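Local coordinates for protein putative hydrolase YdeN (Bacillus subtilis, PDB 1UXO) that probably acts as a serine hydrolase of the alpha/beta-hydrolase fold, with an unknown natural substrate, at residues L45-E50 against Q109-F114; L74-I79 against I95-G100. The protein carries 2 engineered substitutions. One frame throughout, in Å; residues are numbered along the deposited sequence.

Interaction 1: L45-E50 against Q109-F114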
loop_
_atom_site.group_PDB
_atom_site.type_symbol
_atom_site.label_atom_id
_atom_site.label_comp_id
_atom_site.label_asym_id
_atom_site.label_seq_id
_atom_site.Cartn_x
_atom_site.Cartn_y
_atom_site.Cartn_z
ATOM N N LEU A 45 1.694 16.849 -3.849
ATOM C CA LEU A 45 3.031 17.505 -3.854
ATOM C C LEU A 45 3.551 17.980 -2.490
ATOM O O LEU A 45 4.765 18.181 -2.325
ATOM C CB LEU A 45 3.063 18.671 -4.826
ATOM C CG LEU A 45 2.753 18.393 -6.293
ATOM C CD1 LEU A 45 2.789 19.749 -7.031
ATOM C CD2 LEU A 45 3.735 17.453 -6.905
ATOM N N GLN A 46 2.650 18.180 -1.532
ATOM C CA GLN A 46 2.999 18.519 -0.149
ATOM C C GLN A 46 2.068 17.794 0.802
ATOM O O GLN A 46 1.182 18.382 1.477
ATOM C CB GLN A 46 2.872 20.013 0.125
ATOM C CG GLN A 46 3.797 20.861 -0.671
ATOM C CD GLN A 46 3.582 22.357 -0.438
ATOM O OE1 GLN A 46 4.137 22.939 0.505
ATOM N NE2 GLN A 46 2.782 22.981 -1.315
ATOM N N PRO A 47 2.230 16.490 0.859
ATOM C CA PRO A 47 1.288 15.676 1.618
ATOM C C PRO A 47 1.432 15.808 3.133
ATOM O O PRO A 47 2.532 15.980 3.619
ATOM C CB PRO A 47 1.654 14.245 1.194
ATOM C CG PRO A 47 2.976 14.311 0.708
ATOM C CD PRO A 47 3.289 15.688 0.232
ATOM N N ARG A 48 0.305 15.695 3.823
ATOM C CA ARG A 48 0.192 15.840 5.277
ATOM C C ARG A 48 -0.566 14.612 5.736
ATOM O O ARG A 48 -1.601 14.307 5.198
ATOM C CB ARG A 48 -0.613 17.103 5.657
ATOM C CG ARG A 48 0.030 18.413 5.164
ATOM C CD ARG A 48 1.530 18.535 5.494
ATOM N NE ARG A 48 1.813 18.392 6.924
ATOM C CZ ARG A 48 1.507 19.313 7.854
ATOM N NH1 ARG A 48 0.904 20.447 7.513
ATOM N NH2 ARG A 48 1.805 19.094 9.134
ATOM N N LEU A 49 0.012 13.909 6.699
ATOM C CA LEU A 49 -0.567 12.671 7.224
ATOM C C LEU A 49 -1.993 12.832 7.677
ATOM O O LEU A 49 -2.842 11.976 7.366
ATOM C CB LEU A 49 0.284 12.120 8.386
ATOM C CG LEU A 49 -0.204 10.868 9.146
ATOM C CD1 LEU A 49 -0.293 9.687 8.187
ATOM C CD2 LEU A 49 0.704 10.518 10.312
ATOM N N GLU A 50 -2.266 13.876 8.463
ATOM C CA GLU A 50 -3.643 14.033 8.961
ATOM C C GLU A 50 -4.681 14.154 7.847
ATOM O O GLU A 50 -5.726 13.609 7.959
ATOM C CB GLU A 50 -3.781 15.178 9.995
ATOM C CG GLU A 50 -2.997 14.868 11.249
ATOM C CD GLU A 50 -3.343 13.523 11.920
ATOM O OE1 GLU A 50 -4.573 13.195 12.036
ATOM O OE2 GLU A 50 -2.369 12.807 12.318
ATOM N N GLN A 109 13.115 13.519 3.421
ATOM C CA GLN A 109 12.878 13.829 4.829
ATOM C C GLN A 109 11.636 14.740 5.037
ATOM O O GLN A 109 10.977 14.709 6.098
ATOM C CB GLN A 109 14.200 14.358 5.481
ATOM C CG GLN A 109 15.235 13.229 5.671
ATOM C CD GLN A 109 16.542 13.630 6.386
ATOM O OE1 GLN A 109 16.743 14.768 6.650
ATOM N NE2 GLN A 109 17.415 12.673 6.665
HETATM N N MSE A 110 11.245 15.475 3.990
HETATM C CA MSE A 110 10.024 16.269 3.996
HETATM C C MSE A 110 8.761 15.455 4.291
HETATM O O MSE A 110 7.698 16.010 4.606
HETATM C CB MSE A 110 9.832 16.918 2.607
HETATM C CG MSE A 110 9.936 15.913 1.365
HETATM SE SE MSE A 110 9.257 16.893 -0.185
HETATM C CE MSE A 110 7.243 17.250 0.261
ATOM N N LEU A 111 8.865 14.137 4.168
ATOM C CA LEU A 111 7.760 13.211 4.390
ATOM C C LEU A 111 7.843 12.522 5.753
ATOM O O LEU A 111 7.072 11.591 6.031
ATOM C CB LEU A 111 7.741 12.171 3.248
ATOM C CG LEU A 111 7.745 12.624 1.782
ATOM C CD1 LEU A 111 7.655 11.388 0.836
ATOM C CD2 LEU A 111 6.585 13.574 1.517
ATOM N N ASP A 112 8.773 12.966 6.616
ATOM C CA ASP A 112 8.995 12.318 7.891
ATOM C C ASP A 112 7.800 12.198 8.786
ATOM O O ASP A 112 7.745 11.267 9.587
ATOM C CB ASP A 112 10.132 12.995 8.692
ATOM C CG ASP A 112 11.511 12.577 8.244
ATOM O OD1 ASP A 112 11.691 11.669 7.400
ATOM O OD2 ASP A 112 12.553 13.132 8.738
ATOM N N GLU A 113 6.808 13.077 8.641
ATOM C CA GLU A 113 5.698 13.027 9.547
ATOM C C GLU A 113 4.873 11.756 9.360
ATOM O O GLU A 113 4.204 11.335 10.279
ATOM C CB GLU A 113 4.821 14.276 9.457
ATOM C CG GLU A 113 3.914 14.348 8.294
ATOM C CD GLU A 113 3.084 15.613 8.353
ATOM O OE1 GLU A 113 3.573 16.670 8.877
ATOM O OE2 GLU A 113 1.973 15.575 7.882
ATOM N N PHE A 114 4.960 11.139 8.178
ATOM C CA PHE A 114 4.177 9.920 7.886
ATOM C C PHE A 114 4.694 8.685 8.643
ATOM O O PHE A 114 3.949 7.747 8.834
ATOM C CB PHE A 114 4.173 9.661 6.389
ATOM C CG PHE A 114 3.129 10.455 5.645
ATOM C CD1 PHE A 114 1.969 9.862 5.217
ATOM C CD2 PHE A 114 3.299 11.805 5.420
ATOM C CE1 PHE A 114 1.049 10.573 4.534
ATOM C CE2 PHE A 114 2.393 12.526 4.763
ATOM C CZ PHE A 114 1.254 11.925 4.309
HETATM O O HOH W 1 5.085 17.061 2.986
HETATM O O HOH W 2 -0.336 15.893 9.366
#
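Glu113 OE2 takes two hydrogen bonds from residues 45-50: Leu49 N at 2.8 Å, on the anti lone pair, and Arg48 NE at 3.0 Å, on the syn side but well out of the carboxylate plane. A third comes from a water that also accepts from Glu50 N. Arg48 NH2 reaches OE1 of Glu113 at 3.0 Å through its syn lone pair, so NE and NH2 each take one carboxylate oxygen, the guanidinium and carboxylate planes turned 56° apart. Glu113 CG stands between its own backbone N and carbonyl carbon (chi1 77°), and the chain then runs extended toward Arg48. Arg48 holds the N-cap position of helix 49-57, and the acid therefore sits at the amino end of that helix, where the helix dipole would probably favour its negative charge. An alanine in place of Glu113 would probably leave the Arg48 guanidinium without its countercharge and Leu49 N without its acceptor. In this alpha/beta-hydrolase fold, residues 109-114 belong to the loop between strand 92-98 and helix 121-127. Beneath the salt bridge the packing is close and apolar. Leu49 CB lies 4.0 Å from the centroid of the Phe114 ring, only 2° off its normal, a CH-pi contact over the face, while Leu49 CD1 meets ring atom CD1 of Phe114 at 3.7 Å. Pro47 turns its CB to Phe114 CZ and its CG to Leu111 CD2, the latter pair 3.8 Å apart; Trp52 meets the Phe114 ring edge-to-face. Toward solvent the contact thins. There the selenomethionine Met110, its chain bent at chi3, brings just CE to Leu45 O (3.7 Å), and a water bridges the carbonyl oxygens of Pro47 and Met110.

Interaction 2: L74-I79 against I95-G100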
loop_
_atom_site.group_PDB
_atom_site.type_symbol
_atom_site.label_atom_id
_atom_site.label_comp_id
_atom_site.label_asym_id
_atom_site.label_seq_id
_atom_site.Cartn_x
_atom_site.Cartn_y
_atom_site.Cartn_z
ATOM N N LEU A 74 4.577 6.041 -0.220
ATOM C CA LEU A 74 3.994 6.823 0.918
ATOM C C LEU A 74 2.608 6.384 1.339
ATOM O O LEU A 74 2.237 6.502 2.520
ATOM C CB LEU A 74 4.000 8.319 0.633
ATOM C CG LEU A 74 3.733 9.254 1.801
ATOM C CD1 LEU A 74 4.860 9.206 2.898
ATOM C CD2 LEU A 74 3.482 10.707 1.293
ATOM N N GLY A 75 1.836 5.801 0.428
ATOM C CA GLY A 75 0.531 5.275 0.817
ATOM C C GLY A 75 0.605 4.173 1.847
ATOM O O GLY A 75 -0.357 3.921 2.570
ATOM N N CYS A 76 1.724 3.462 1.843
ATOM C CA CYS A 76 1.977 2.391 2.815
ATOM C C CYS A 76 1.942 2.852 4.281
ATOM O O CYS A 76 1.089 2.337 5.034
ATOM C CB CYS A 76 3.220 1.585 2.437
ATOM S SG CYS A 76 3.127 0.850 0.783
ATOM N N PRO A 77 2.832 3.762 4.718
ATOM C CA PRO A 77 2.766 4.192 6.110
ATOM C C PRO A 77 1.446 4.883 6.434
ATOM O O PRO A 77 0.946 4.805 7.558
ATOM C CB PRO A 77 3.979 5.122 6.277
ATOM C CG PRO A 77 4.349 5.560 4.852
ATOM C CD PRO A 77 4.013 4.347 4.042
ATOM N N ALA A 78 0.842 5.512 5.441
ATOM C CA ALA A 78 -0.451 6.086 5.643
ATOM C C ALA A 78 -1.525 5.066 6.009
ATOM O O ALA A 78 -2.224 5.228 7.009
ATOM C CB ALA A 78 -0.882 6.886 4.411
ATOM N N ILE A 79 -1.605 3.990 5.262
ATOM C CA ILE A 79 -2.635 2.998 5.587
ATOM C C ILE A 79 -2.244 2.249 6.893
ATOM O O ILE A 79 -3.119 1.821 7.617
ATOM C CB ILE A 79 -2.942 2.028 4.413
ATOM C CG1 ILE A 79 -1.770 1.220 3.991
ATOM C CG2 ILE A 79 -3.683 2.733 3.231
ATOM C CD1 ILE A 79 -2.294 -0.042 3.077
ATOM N N ILE A 95 -3.678 -6.645 2.885
ATOM C CA ILE A 95 -2.918 -5.469 2.447
ATOM C C ILE A 95 -1.682 -5.907 1.669
ATOM O O ILE A 95 -1.042 -6.959 1.949
ATOM C CB ILE A 95 -2.489 -4.572 3.640
ATOM C CG1 ILE A 95 -1.551 -5.293 4.604
ATOM C CG2 ILE A 95 -3.666 -3.962 4.374
ATOM C CD1 ILE A 95 -1.097 -4.393 5.775
ATOM N N ILE A 96 -1.378 -5.145 0.632
ATOM C CA ILE A 96 -0.168 -5.318 -0.110
ATOM C C ILE A 96 0.529 -3.970 -0.160
ATOM O O ILE A 96 -0.060 -2.975 -0.599
ATOM C CB ILE A 96 -0.451 -5.821 -1.505
ATOM C CG1 ILE A 96 -1.137 -7.186 -1.478
ATOM C CG2 ILE A 96 0.825 -5.982 -2.268
ATOM C CD1 ILE A 96 -1.535 -7.702 -2.887
ATOM N N LEU A 97 1.754 -3.946 0.311
ATOM C CA LEU A 97 2.518 -2.709 0.452
ATOM C C LEU A 97 3.642 -2.721 -0.542
ATOM O O LEU A 97 4.687 -3.333 -0.302
ATOM C CB LEU A 97 3.026 -2.547 1.874
ATOM C CG LEU A 97 1.968 -2.783 2.954
ATOM C CD1 LEU A 97 2.563 -2.704 4.364
ATOM C CD2 LEU A 97 0.857 -1.771 2.822
ATOM N N VAL A 98 3.426 -2.032 -1.669
ATOM C CA VAL A 98 4.453 -1.913 -2.707
ATOM C C VAL A 98 5.438 -0.805 -2.375
ATOM O O VAL A 98 5.047 0.349 -2.230
ATOM C CB VAL A 98 3.848 -1.731 -4.094
ATOM C CG1 VAL A 98 4.906 -1.886 -5.139
ATOM C CG2 VAL A 98 2.756 -2.785 -4.308
ATOM N N SER A 99 6.697 -1.187 -2.198
ATOM C CA SER A 99 7.761 -0.293 -1.731
ATOM C C SER A 99 7.436 0.298 -0.388
ATOM O O SER A 99 7.696 1.490 -0.153
ATOM C CB SER A 99 8.013 0.779 -2.743
ATOM O OG SER A 99 8.195 0.220 -4.000
ATOM N N GLY A 100 6.841 -0.524 0.485
ATOM C CA GLY A 100 6.440 -0.068 1.806
ATOM C C GLY A 100 7.617 0.245 2.724
ATOM O O GLY A 100 8.716 -0.372 2.644
#
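Ile79 N donates to Gly75 O at 3.0 Å, closing the helical turn from which Cys76 and Ile79 both project toward strand 95-98. The contact joins the helix and second strand of the beta-alpha-beta unit made of strand 67-72, helix 75-84 and strand 92-98, in the parallel sheet of an alpha/beta hydrolase. Ser73, the predicted nucleophile, immediately precedes residues 74-79, consistent with the nucleophile elbow of this fold. The axes of helix 75-79 and strand 95-98 approach to 8.6 Å and run at 144°, closer to antiparallel than parallel, as expected when a helix returns the chain across a parallel sheet. Two side chains of the helix carry the packing, and all the residues that touch are buried. Cys76 SG, set anti to its carbonyl carbon, enters the bend where the strand ends: it meets Leu97 CB at 3.6 Å and Gly100 CA also at 3.6 Å. Cys76 CB adds a second approach to the same Gly100 CA, at 3.7 Å. A type II turn from Leu97 to Gly100 folds the chain back around the sulfur, and there is little room for a side chain on Gly100, since a CB would crowd both SG and Leu97 CB. Within that turn the side chain of Ser99 lies about 4 Å from those of His166 and Asp139, the other predicted members of the charge relay, which places the turn beside the probable active site. Further along the helix, Ile79 also rests on Leu69 and Ala71 of strand 67-72. Its CG1 stands between the backbone N and carbonyl carbon (chi1 61°), and CD1 beyond it touches Leu97 CD2 at 3.6 Å and, more distantly, Ile95 CG2 at 4.4 Å.

Interaction 2 lies near the centre of the chain and is wholly buried, whereas interaction 1 is farther out and only partly covered. The difference shows in their chemistry: 74-79 and 95-100 meet through apolar atoms and a sulfur, while 45-50 and 109-114 combine an apolar underside with a salt bridge and bridging waters. Interaction 2 sets a helix against its own sheet, interaction 1 the start of helix 49-57 against the loop that follows strand 92-98, the strand used in interaction 2. The two touch through Leu74, whose CD1 lies 3.5 Å from Phe114 CG and whose CD2 lies 3.7 Å from Pro47 CG, so the buried side of interaction 1 rests on the first residue of segment 74-79.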